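Local coordinates for protein TOXN (Pectobacterium atrosepticum, PDB 2XDB) that cleaves RNA within AAA(U/G) sequences as the endoribonuclease toxin of a type III toxin-antitoxin system and binds a single repeat of the ToxI RNA, at residues M1-Y13 and S24-I38. Residues are numbered along the deposited sequence; the frame is centred on the assembly and turned at random.
Sequences MKFYTISSKYIEY and SEDPTYQNPKAFIGI. With SO4 (sulfate ion), chain D.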
loop_
_atom_site.group_PDB
_atom_site.type_symbol
_atom_site.label_atom_id
_atom_site.label_comp_id
_atom_site.label_asym_id
_atom_site.label_seq_id
_atom_site.Cartn_x
_atom_site.Cartn_y
_atom_site.Cartn_z
ATOM N N MET A 1 -5.043 -6.477 -8.979
ATOM C CA MET A 1 -4.314 -5.377 -8.346
ATOM C C MET A 1 -3.220 -4.768 -9.236
ATOM O O MET A 1 -2.599 -5.461 -10.033
ATOM C CB MET A 1 -3.768 -5.827 -6.988
ATOM C CG MET A 1 -4.902 -6.063 -5.977
ATOM S SD MET A 1 -4.238 -6.554 -4.401
ATOM C CE MET A 1 -5.705 -7.088 -3.545
ATOM N N LYS A 2 -2.998 -3.463 -9.109
ATOM C CA LYS A 2 -2.036 -2.784 -9.976
ATOM C C LYS A 2 -1.242 -1.723 -9.232
ATOM O O LYS A 2 -1.583 -1.363 -8.108
ATOM C CB LYS A 2 -2.749 -2.168 -11.175
ATOM C CG LYS A 2 -3.420 -3.189 -12.061
ATOM C CD LYS A 2 -3.900 -2.554 -13.355
ATOM C CE LYS A 2 -4.575 -3.575 -14.260
ATOM N NZ LYS A 2 -3.917 -4.909 -14.149
ATOM N N PHE A 3 -0.173 -1.226 -9.855
ATOM C CA PHE A 3 0.675 -0.232 -9.204
ATOM C C PHE A 3 0.154 1.178 -9.439
ATOM O O PHE A 3 -0.166 1.536 -10.577
ATOM C CB PHE A 3 2.119 -0.347 -9.692
ATOM C CG PHE A 3 2.749 -1.651 -9.375
ATOM C CD1 PHE A 3 3.159 -1.937 -8.099
ATOM C CD2 PHE A 3 2.922 -2.607 -10.354
ATOM C CE1 PHE A 3 3.731 -3.155 -7.804
ATOM C CE2 PHE A 3 3.499 -3.822 -10.065
ATOM C CZ PHE A 3 3.901 -4.093 -8.788
ATOM N N TYR A 4 0.087 1.969 -8.361
ATOM C CA TYR A 4 -0.354 3.367 -8.424
ATOM C C TYR A 4 0.660 4.326 -7.827
ATOM O O TYR A 4 1.492 3.938 -7.015
ATOM C CB TYR A 4 -1.633 3.561 -7.632
ATOM C CG TYR A 4 -2.842 2.908 -8.218
ATOM C CD1 TYR A 4 -3.783 3.654 -8.907
ATOM C CD2 TYR A 4 -3.064 1.546 -8.064
ATOM C CE1 TYR A 4 -4.898 3.066 -9.446
ATOM C CE2 TYR A 4 -4.182 0.945 -8.595
ATOM C CZ TYR A 4 -5.090 1.708 -9.290
ATOM O OH TYR A 4 -6.201 1.115 -9.822
ATOM N N THR A 5 0.576 5.586 -8.235
ATOM C CA THR A 5 1.163 6.673 -7.466
ATOM C C THR A 5 0.008 7.529 -6.987
ATOM O O THR A 5 -1.101 7.454 -7.532
ATOM C CB THR A 5 2.129 7.545 -8.279
ATOM O OG1 THR A 5 1.430 8.176 -9.361
ATOM C CG2 THR A 5 3.250 6.708 -8.823
ATOM N N ILE A 6 0.258 8.323 -5.958
ATOM C CA ILE A 6 -0.771 9.183 -5.399
ATOM C C ILE A 6 -0.206 10.599 -5.354
ATOM O O ILE A 6 0.995 10.777 -5.140
ATOM C CB ILE A 6 -1.192 8.689 -4.002
ATOM C CG1 ILE A 6 -1.816 7.302 -4.120
ATOM C CG2 ILE A 6 -2.175 9.644 -3.344
ATOM C CD1 ILE A 6 -2.044 6.600 -2.787
ATOM N N SER A 7 -1.050 11.604 -5.584
ATOM C CA SER A 7 -0.566 12.982 -5.617
ATOM C C SER A 7 -0.158 13.460 -4.224
ATOM O O SER A 7 -0.741 13.050 -3.229
ATOM C CB SER A 7 -1.617 13.915 -6.219
ATOM O OG SER A 7 -2.636 14.202 -5.285
ATOM N N SER A 8 0.843 14.328 -4.156
ATOM C CA SER A 8 1.347 14.796 -2.869
ATOM C C SER A 8 0.318 15.614 -2.133
ATOM O O SER A 8 0.180 15.502 -0.918
ATOM C CB SER A 8 2.586 15.640 -3.067
ATOM O OG SER A 8 3.187 15.266 -4.286
ATOM N N LYS A 9 -0.400 16.444 -2.878
ATOM C CA LYS A 9 -1.394 17.325 -2.288
ATOM C C LYS A 9 -2.369 16.504 -1.449
ATOM O O LYS A 9 -2.651 16.846 -0.302
ATOM C CB LYS A 9 -2.119 18.125 -3.378
ATOM C CG LYS A 9 -1.210 18.517 -4.543
ATOM C CD LYS A 9 -0.872 17.290 -5.419
ATOM C CE LYS A 9 0.449 17.439 -6.185
ATOM N NZ LYS A 9 0.691 16.282 -7.099
ATOM N N TYR A 10 -2.850 15.402 -2.022
ATOM C CA TYR A 10 -3.741 14.484 -1.327
ATOM C C TYR A 10 -3.077 13.843 -0.105
ATOM O O TYR A 10 -3.660 13.806 0.977
ATOM C CB TYR A 10 -4.244 13.397 -2.279
ATOM C CG TYR A 10 -5.328 12.537 -1.681
ATOM C CD1 TYR A 10 -6.593 13.049 -1.451
ATOM C CD2 TYR A 10 -5.089 11.216 -1.343
ATOM C CE1 TYR A 10 -7.586 12.268 -0.902
ATOM C CE2 TYR A 10 -6.080 10.424 -0.801
ATOM C CZ TYR A 10 -7.320 10.955 -0.575
ATOM O OH TYR A 10 -8.310 10.175 -0.029
ATOM N N ILE A 11 -1.862 13.333 -0.267
ATOM C CA ILE A 11 -1.145 12.772 0.869
ATOM C C ILE A 11 -0.981 13.821 1.974
ATOM O O ILE A 11 -1.198 13.539 3.158
ATOM C CB ILE A 11 0.238 12.269 0.474
ATOM C CG1 ILE A 11 0.132 11.045 -0.430
ATOM C CG2 ILE A 11 1.033 11.917 1.714
ATOM C CD1 ILE A 11 -0.329 9.799 0.274
ATOM N N GLU A 12 -0.595 15.034 1.593
ATOM C CA GLU A 12 -0.403 16.082 2.583
ATOM C C GLU A 12 -1.720 16.358 3.300
ATOM O O GLU A 12 -1.753 16.577 4.510
ATOM C CB GLU A 12 0.160 17.361 1.952
ATOM C CG GLU A 12 1.516 17.192 1.252
ATOM C CD GLU A 12 2.605 16.615 2.159
ATOM O OE1 GLU A 12 3.450 15.839 1.654
ATOM O OE2 GLU A 12 2.620 16.936 3.370
ATOM N N TYR A 13 -2.817 16.335 2.561
ATOM C CA TYR A 13 -4.102 16.616 3.179
ATOM C C TYR A 13 -4.430 15.540 4.219
ATOM O O TYR A 13 -4.629 15.852 5.390
ATOM C CB TYR A 13 -5.187 16.780 2.115
ATOM C CG TYR A 13 -6.593 16.783 2.647
ATOM C CD1 TYR A 13 -7.064 17.841 3.406
ATOM C CD2 TYR A 13 -7.461 15.728 2.374
ATOM C CE1 TYR A 13 -8.357 17.851 3.888
ATOM C CE2 TYR A 13 -8.748 15.726 2.849
ATOM C CZ TYR A 13 -9.189 16.794 3.608
ATOM O OH TYR A 13 -10.474 16.801 4.086
ATOM N N SER A 24 5.049 10.474 0.775
ATOM C CA SER A 24 4.887 10.278 -0.655
ATOM C C SER A 24 6.132 10.723 -1.401
ATOM O O SER A 24 6.506 10.132 -2.415
ATOM C CB SER A 24 3.658 11.036 -1.163
ATOM O OG SER A 24 3.403 10.753 -2.529
ATOM N N GLU A 25 6.786 11.762 -0.903
ATOM C CA GLU A 25 7.933 12.294 -1.624
ATOM C C GLU A 25 9.187 12.498 -0.791
ATOM O O GLU A 25 9.126 12.851 0.381
ATOM C CB GLU A 25 7.553 13.560 -2.393
ATOM C CG GLU A 25 7.166 13.249 -3.833
ATOM C CD GLU A 25 6.211 14.258 -4.421
ATOM O OE1 GLU A 25 5.994 15.310 -3.778
ATOM O OE2 GLU A 25 5.676 13.993 -5.524
ATOM N N ASP A 26 10.329 12.260 -1.419
ATOM C CA ASP A 26 11.598 12.329 -0.729
ATOM C C ASP A 26 12.723 12.471 -1.756
ATOM O O ASP A 26 12.656 11.889 -2.843
ATOM C CB ASP A 26 11.774 11.072 0.118
ATOM C CG ASP A 26 12.883 11.198 1.134
ATOM O OD1 ASP A 26 12.621 10.927 2.326
ATOM O OD2 ASP A 26 14.016 11.555 0.743
ATOM N N PRO A 27 13.742 13.283 -1.432
ATOM C CA PRO A 27 14.902 13.447 -2.316
ATOM C C PRO A 27 15.680 12.146 -2.394
ATOM O O PRO A 27 16.297 11.852 -3.415
ATOM C CB PRO A 27 15.742 14.510 -1.607
ATOM C CG PRO A 27 14.803 15.197 -0.683
ATOM C CD PRO A 27 13.813 14.169 -0.259
ATOM N N THR A 28 15.639 11.371 -1.316
ATOM C CA THR A 28 16.289 10.068 -1.302
ATOM C C THR A 28 15.597 9.052 -2.238
ATOM O O THR A 28 16.225 8.091 -2.678
ATOM C CB THR A 28 16.416 9.505 0.139
ATOM O OG1 THR A 28 17.296 8.376 0.137
ATOM C CG2 THR A 28 15.067 9.074 0.690
ATOM N N TYR A 29 14.317 9.279 -2.545
ATOM C CA TYR A 29 13.538 8.378 -3.404
ATOM C C TYR A 29 14.024 8.434 -4.848
ATOM O O TYR A 29 14.142 9.513 -5.424
ATOM C CB TYR A 29 12.044 8.735 -3.356
ATOM C CG TYR A 29 11.366 8.435 -2.036
ATOM C CD1 TYR A 29 12.063 7.827 -0.997
ATOM C CD2 TYR A 29 10.021 8.748 -1.831
ATOM C CE1 TYR A 29 11.445 7.538 0.211
ATOM C CE2 TYR A 29 9.390 8.462 -0.621
ATOM C CZ TYR A 29 10.109 7.855 0.393
ATOM O OH TYR A 29 9.507 7.555 1.598
ATOM N N GLN A 30 14.304 7.274 -5.433
ATOM C CA GLN A 30 14.768 7.209 -6.818
ATOM C C GLN A 30 13.579 7.042 -7.763
ATOM O O GLN A 30 13.654 7.345 -8.951
ATOM C CB GLN A 30 15.759 6.057 -6.999
ATOM C CG GLN A 30 16.838 5.986 -5.924
ATOM C CD GLN A 30 17.676 4.721 -6.017
ATOM O OE1 GLN A 30 18.048 4.283 -7.112
ATOM N NE2 GLN A 30 17.977 4.125 -4.863
ATOM N N ASN A 31 12.482 6.534 -7.224
ATOM C CA ASN A 31 11.229 6.486 -7.950
ATOM C C ASN A 31 10.147 6.955 -6.995
ATOM O O ASN A 31 10.336 6.909 -5.780
ATOM C CB ASN A 31 10.943 5.068 -8.439
ATOM C CG ASN A 31 11.974 4.570 -9.439
ATOM O OD1 ASN A 31 11.795 4.694 -10.651
ATOM N ND2 ASN A 31 13.044 3.972 -8.935
ATOM N N PRO A 32 9.015 7.425 -7.530
ATOM C CA PRO A 32 7.926 7.859 -6.650
ATOM C C PRO A 32 7.415 6.681 -5.838
ATOM O O PRO A 32 7.451 5.557 -6.337
ATOM C CB PRO A 32 6.845 8.328 -7.631
ATOM C CG PRO A 32 7.138 7.610 -8.889
ATOM C CD PRO A 32 8.632 7.463 -8.947
ATOM N N LYS A 33 6.965 6.931 -4.612
ATOM C CA LYS A 33 6.400 5.878 -3.773
ATOM C C LYS A 33 5.300 5.180 -4.527
ATOM O O LYS A 33 4.399 5.841 -5.035
ATOM C CB LYS A 33 5.806 6.471 -2.498
ATOM C CG LYS A 33 6.249 5.768 -1.229
ATOM C CD LYS A 33 5.223 4.795 -0.748
ATOM C CE LYS A 33 5.459 4.483 0.708
ATOM N NZ LYS A 33 6.808 3.922 0.890
ATOM N N ALA A 34 5.364 3.853 -4.594
ATOM C CA ALA A 34 4.332 3.074 -5.280
ATOM C C ALA A 34 3.366 2.405 -4.310
ATOM O O ALA A 34 3.778 1.920 -3.254
ATOM C CB ALA A 34 4.969 2.029 -6.174
ATOM N N PHE A 35 2.086 2.374 -4.687
ATOM C CA PHE A 35 1.045 1.691 -3.919
ATOM C C PHE A 35 0.460 0.515 -4.704
ATOM O O PHE A 35 0.640 0.442 -5.924
ATOM C CB PHE A 35 -0.061 2.668 -3.548
ATOM C CG PHE A 35 0.393 3.802 -2.684
ATOM C CD1 PHE A 35 -0.004 3.883 -1.364
ATOM C CD2 PHE A 35 1.211 4.803 -3.196
ATOM C CE1 PHE A 35 0.412 4.946 -0.559
ATOM C CE2 PHE A 35 1.625 5.858 -2.404
ATOM C CZ PHE A 35 1.226 5.928 -1.084
ATOM N N ILE A 36 -0.240 -0.394 -4.010
ATOM C CA ILE A 36 -0.881 -1.561 -4.642
ATOM C C ILE A 36 -2.409 -1.468 -4.785
ATOM O O ILE A 36 -3.110 -1.030 -3.876
ATOM C CB ILE A 36 -0.529 -2.879 -3.944
ATOM C CG1 ILE A 36 0.960 -2.967 -3.778
ATOM C CG2 ILE A 36 -0.864 -4.057 -4.847
ATOM C CD1 ILE A 36 1.618 -3.149 -5.113
ATOM N N GLY A 37 -2.887 -2.003 -5.909
ATOM C CA GLY A 37 -4.104 -1.598 -6.588
ATOM C C GLY A 37 -5.463 -2.067 -6.155
ATOM O O GLY A 37 -6.138 -2.800 -6.843
ATOM N N ILE A 38 -5.898 -1.548 -5.034
ATOM C CA ILE A 38 -7.218 -1.804 -4.490
ATOM C C ILE A 38 -7.277 -3.096 -3.754
ATOM O O ILE A 38 -7.698 -4.148 -4.229
ATOM C CB ILE A 38 -8.354 -1.625 -5.415
ATOM C CG1 ILE A 38 -8.279 -0.235 -6.031
ATOM C CG2 ILE A 38 -9.606 -1.605 -4.569
ATOM C CD1 ILE A 38 -9.644 0.361 -6.217
HETATM S S SO4 D . -7.131 -4.978 -11.594
HETATM O O1 SO4 D . -5.824 -5.571 -11.876
HETATM O O2 SO4 D . -8.034 -6.014 -11.101
HETATM O O3 SO4 D . -6.997 -3.926 -10.589
HETATM O O4 SO4 D . -7.674 -4.403 -12.823
HETATM O O HOH W 1 2.770 8.144 -4.705
#
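Y4 and F35 form the hydrogen-bonded pair of a short antiparallel ladder between strands 3-6 and 35-42. The strands are neighbours in the antiparallel sheet of the ToxN fold, grouped with SH3-like barrels. Y4 N donates to F35 O at 2.9 Å, and F35 N returns a bond to Y4 O with an N-H...O angle of 171°. F3 and I36 form the adjoining non-hydrogen-bonded pair. Their side chains lie alongside each other on one sheet face, pointing the same way, with F3 CE1 against I36 CD1. There F3 packs on L114 and L118 and I36 on I121 of helix 109-123.

The opposite face carries the tight packing around F35. I6 crosses the phenylalanine at about a right angle and sets CD1 over the centre of its ring, a CH-pi contact 3.5 Å from the centroid. The extended end of I6 (chi2 170°) carries the methyl there. Y4 O lies at the edge of the same ring, in its plane. Farther along, I11 of helix 8-17 rests CG1 on S24 CB at 3.6 Å.

Beyond the Y4-F35 pair the direct ladder ends, and a water bridges I6 N and K33 O. It accepts from I6 N at 2.8 Å and donates to K33 O. The outer margin is looser: S8 OG makes a weak bond to OE1 of the poorly ordered, exposed E25. T5 CG2 touches P32 CG at 4.0 Å.

At the other end, G37 centres an inverse gamma turn, and the edge of the Y4 ring abuts it. At the N-terminus, a sulfate, probably from crystallisation, takes hydrogen bonds on its O1 from M1 N at 3.1 Å and K2 NZ at 3.0 Å.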